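Local coordinates for rubisco operon transcriptional regulator (Synechocystis sp., PDB 5Y2W), which acts as a LysR-type transcriptional repressor that coordinates carbon and nitrogen metabolism, its regulatory domain binding the effector 2-phosphoglycolate, at the interface of chains A and B. Coordinates in Å, arbitrary orientation; residue numbers count along the deposited sequence, not the author numbering. Chains: chain A/B, Rubisco operon transcriptional regulator.

The interface of chains A and B. Residues chain A 22, 141-142, 144-145; chain B 22-23, 43, 45.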
ATOM      1  N   LYS A  22      -5.185   5.668  -2.980  1.00 34.23           N
ATOM      2  CA  LYS A  22      -5.763   4.596  -2.206  1.00 39.71           C
ATOM      3  C   LYS A  22      -6.487   5.091  -0.959  1.00 36.57           C
ATOM      4  O   LYS A  22      -7.212   4.357  -0.342  1.00 37.48           O
ATOM      5  CB  LYS A  22      -4.670   3.596  -1.786  1.00 40.75           C
ATOM      6  CG  LYS A  22      -3.630   4.251  -0.891  1.00 45.37           C
ATOM      7  CD  LYS A  22      -2.728   3.300  -0.195  1.00 49.57           C
ATOM      8  CE  LYS A  22      -2.063   2.481  -1.225  1.00 57.09           C
ATOM      9  NZ  LYS A  22      -1.091   1.697  -0.483  1.00 65.17           N
ATOM     10  N   GLY A 141       9.259  -0.423  -2.732  1.00 42.31           N
ATOM     11  CA  GLY A 141       8.040  -0.489  -3.514  1.00 40.65           C
ATOM     12  C   GLY A 141       6.693  -0.159  -2.835  1.00 39.39           C
ATOM     13  O   GLY A 141       5.705  -0.877  -3.017  1.00 36.97           O
ATOM     14  N   SER A 142       6.615   0.942  -2.110  1.00 37.48           N
ATOM     15  CA  SER A 142       5.372   1.333  -1.468  1.00 33.61           C
ATOM     16  C   SER A 142       5.595   2.693  -0.902  1.00 36.66           C
ATOM     17  O   SER A 142       6.656   2.949  -0.325  1.00 37.60           O
ATOM     18  CB  SER A 142       5.078   0.371  -0.326  1.00 37.81           C
ATOM     19  OG  SER A 142       4.320   0.961   0.704  1.00 43.52           O
ATOM     20  N   GLU A 144       4.108   3.786   1.696  1.00 34.01           N
ATOM     21  CA  GLU A 144       4.048   3.714   3.152  1.00 38.62           C
ATOM     22  C   GLU A 144       5.432   3.266   3.597  1.00 37.95           C
ATOM     23  O   GLU A 144       5.951   3.764   4.534  1.00 37.34           O
ATOM     24  CB  GLU A 144       3.024   2.698   3.659  1.00 44.25           C
ATOM     25  CG  GLU A 144       1.835   2.508   2.735  1.00 51.17           C
ATOM     26  CD  GLU A 144       1.005   3.747   2.757  1.00 58.84           C
ATOM     27  OE1 GLU A 144       0.792   4.170   3.926  1.00 58.21           O
ATOM     28  OE2 GLU A 144       0.627   4.311   1.664  1.00 60.40           O
ATOM     29  N   ALA A 145       6.020   2.318   2.880  1.00 41.19           N
ATOM     30  CA  ALA A 145       7.383   1.821   3.204  1.00 40.01           C
ATOM     31  C   ALA A 145       8.358   2.975   3.226  1.00 42.33           C
ATOM     32  O   ALA A 145       9.146   3.055   4.138  1.00 38.38           O
ATOM     33  CB  ALA A 145       7.823   0.804   2.176  1.00 39.30           C
TER
ATOM     34  N   LYS B  22       4.907  -4.193   5.123  1.00 34.23           N
ATOM     35  CA  LYS B  22       5.465  -3.017   4.497  1.00 39.71           C
ATOM     36  C   LYS B  22       5.895  -1.959   5.507  1.00 36.57           C
ATOM     37  O   LYS B  22       6.585  -1.036   5.165  1.00 37.48           O
ATOM     38  CB  LYS B  22       4.443  -2.397   3.527  1.00 40.75           C
ATOM     39  CG  LYS B  22       3.192  -1.934   4.256  1.00 45.37           C
ATOM     40  CD  LYS B  22       2.304  -1.053   3.457  1.00 49.57           C
ATOM     41  CE  LYS B  22       1.932  -1.787   2.233  1.00 57.09           C
ATOM     42  NZ  LYS B  22       0.947  -0.933   1.593  1.00 65.17           N
ATOM     43  N   TYR B  23       5.448  -2.042   6.746  1.00 38.06           N
ATOM     44  CA  TYR B  23       5.919  -1.049   7.733  1.00 42.76           C
ATOM     45  C   TYR B  23       7.119  -1.588   8.511  1.00 43.23           C
ATOM     46  O   TYR B  23       8.128  -0.907   8.663  1.00 41.41           O
ATOM     47  CB  TYR B  23       4.816  -0.693   8.723  1.00 49.85           C
ATOM     48  CG  TYR B  23       3.603  -0.049   8.102  1.00 52.03           C
ATOM     49  CD1 TYR B  23       3.577   1.335   7.842  1.00 59.43           C
ATOM     50  CD2 TYR B  23       2.460  -0.796   7.838  1.00 55.45           C
ATOM     51  CE1 TYR B  23       2.444   1.946   7.294  1.00 58.92           C
ATOM     52  CE2 TYR B  23       1.326  -0.206   7.297  1.00 61.39           C
ATOM     53  CZ  TYR B  23       1.322   1.168   7.023  1.00 60.47           C
ATOM     54  OH  TYR B  23       0.187   1.736   6.472  1.00 61.62           O
ATOM     55  N   LEU B  43      13.029  -3.455  -2.443  1.00 45.49           N
ATOM     56  CA  LEU B  43      11.895  -4.124  -1.794  1.00 43.35           C
ATOM     57  C   LEU B  43      10.637  -4.043  -2.629  1.00 41.44           C
ATOM     58  O   LEU B  43      10.178  -2.961  -3.011  1.00 39.09           O
ATOM     59  CB  LEU B  43      11.618  -3.469  -0.450  1.00 46.00           C
ATOM     60  CG  LEU B  43      10.347  -3.926   0.290  1.00 50.45           C
ATOM     61  CD1 LEU B  43      10.642  -5.192   1.090  1.00 47.00           C
ATOM     62  CD2 LEU B  43       9.817  -2.816   1.214  1.00 48.39           C
ATOM     63  N   VAL B  45       6.541  -5.036  -2.719  1.00 41.46           N
ATOM     64  CA  VAL B  45       5.468  -5.318  -1.793  1.00 39.29           C
ATOM     65  C   VAL B  45       4.305  -5.855  -2.556  1.00 41.39           C
ATOM     66  O   VAL B  45       3.768  -5.178  -3.455  1.00 40.66           O
ATOM     67  CB  VAL B  45       5.063  -4.071  -1.026  1.00 40.38           C
ATOM     68  CG1 VAL B  45       3.798  -4.347  -0.167  1.00 39.03           C
ATOM     69  CG2 VAL B  45       6.255  -3.571  -0.215  1.00 36.92           C
TER
HETATM   70  O   HOH W   1       6.325  -3.125  -4.619  1.00 49.47           O
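A:Gly141 meets B:Leu43 through the backbone, its N donating to the O of B:Leu43 at 2.7 Å. This bond couples the turn after strand 138-140 of one subunit to strand 39-46 of the other. The carbonyl of the same glycine is joined through a water, 2.8 Å from the O of A:Gly141 and 2.7 Å from the N of B:Val45, two residues further along the strand. The CB and CG2 of this valine pack against that carbonyl.

Apolar contact centres on B:Lys22. Its aliphatic chain runs alongside that of A:Glu144, CD lying 3.7 Å from the glutamate CG, and the bend at chi3 (57°) turns NZ toward the dyad. B:Tyr23 flanks A:Glu144 too: the glutamate CB lies to one side of the ring plane, just beyond the rim, 3.8 Å from CE1, while the carboxylate stands at 78° to the ring.

A:Ser142 caps helix 143-151: its hydroxyl OG accepts an almost straight bond from the N of A:Ala145 at 3.1 Å and a weaker one from the N of A:Glu144. The hydroxyl also faces the CD and CE methylenes of B:Lys22, carried there by a chi1 of 152°. Replacing this serine by an alanine is likely to leave both amides without this acceptor and the helix start less firmly placed against B:Lys22.

Two lysine amines meet tip to tip near the axis, A:Lys22 NZ to B:Lys22 NZ 3.9 Å. Within chain A, A:Glu144 OE2 forms a long salt bridge of 3.8 Å with A:Lys22 NZ, and would probably temper any repulsion.

Repeated by the two-fold, the patch illustrates how a capped helix start, backbone bonding and a lysine's aliphatic stem can together build a subunit contact, probably helping to hold the antiparallel dimer typical of LysR-type regulatory domains.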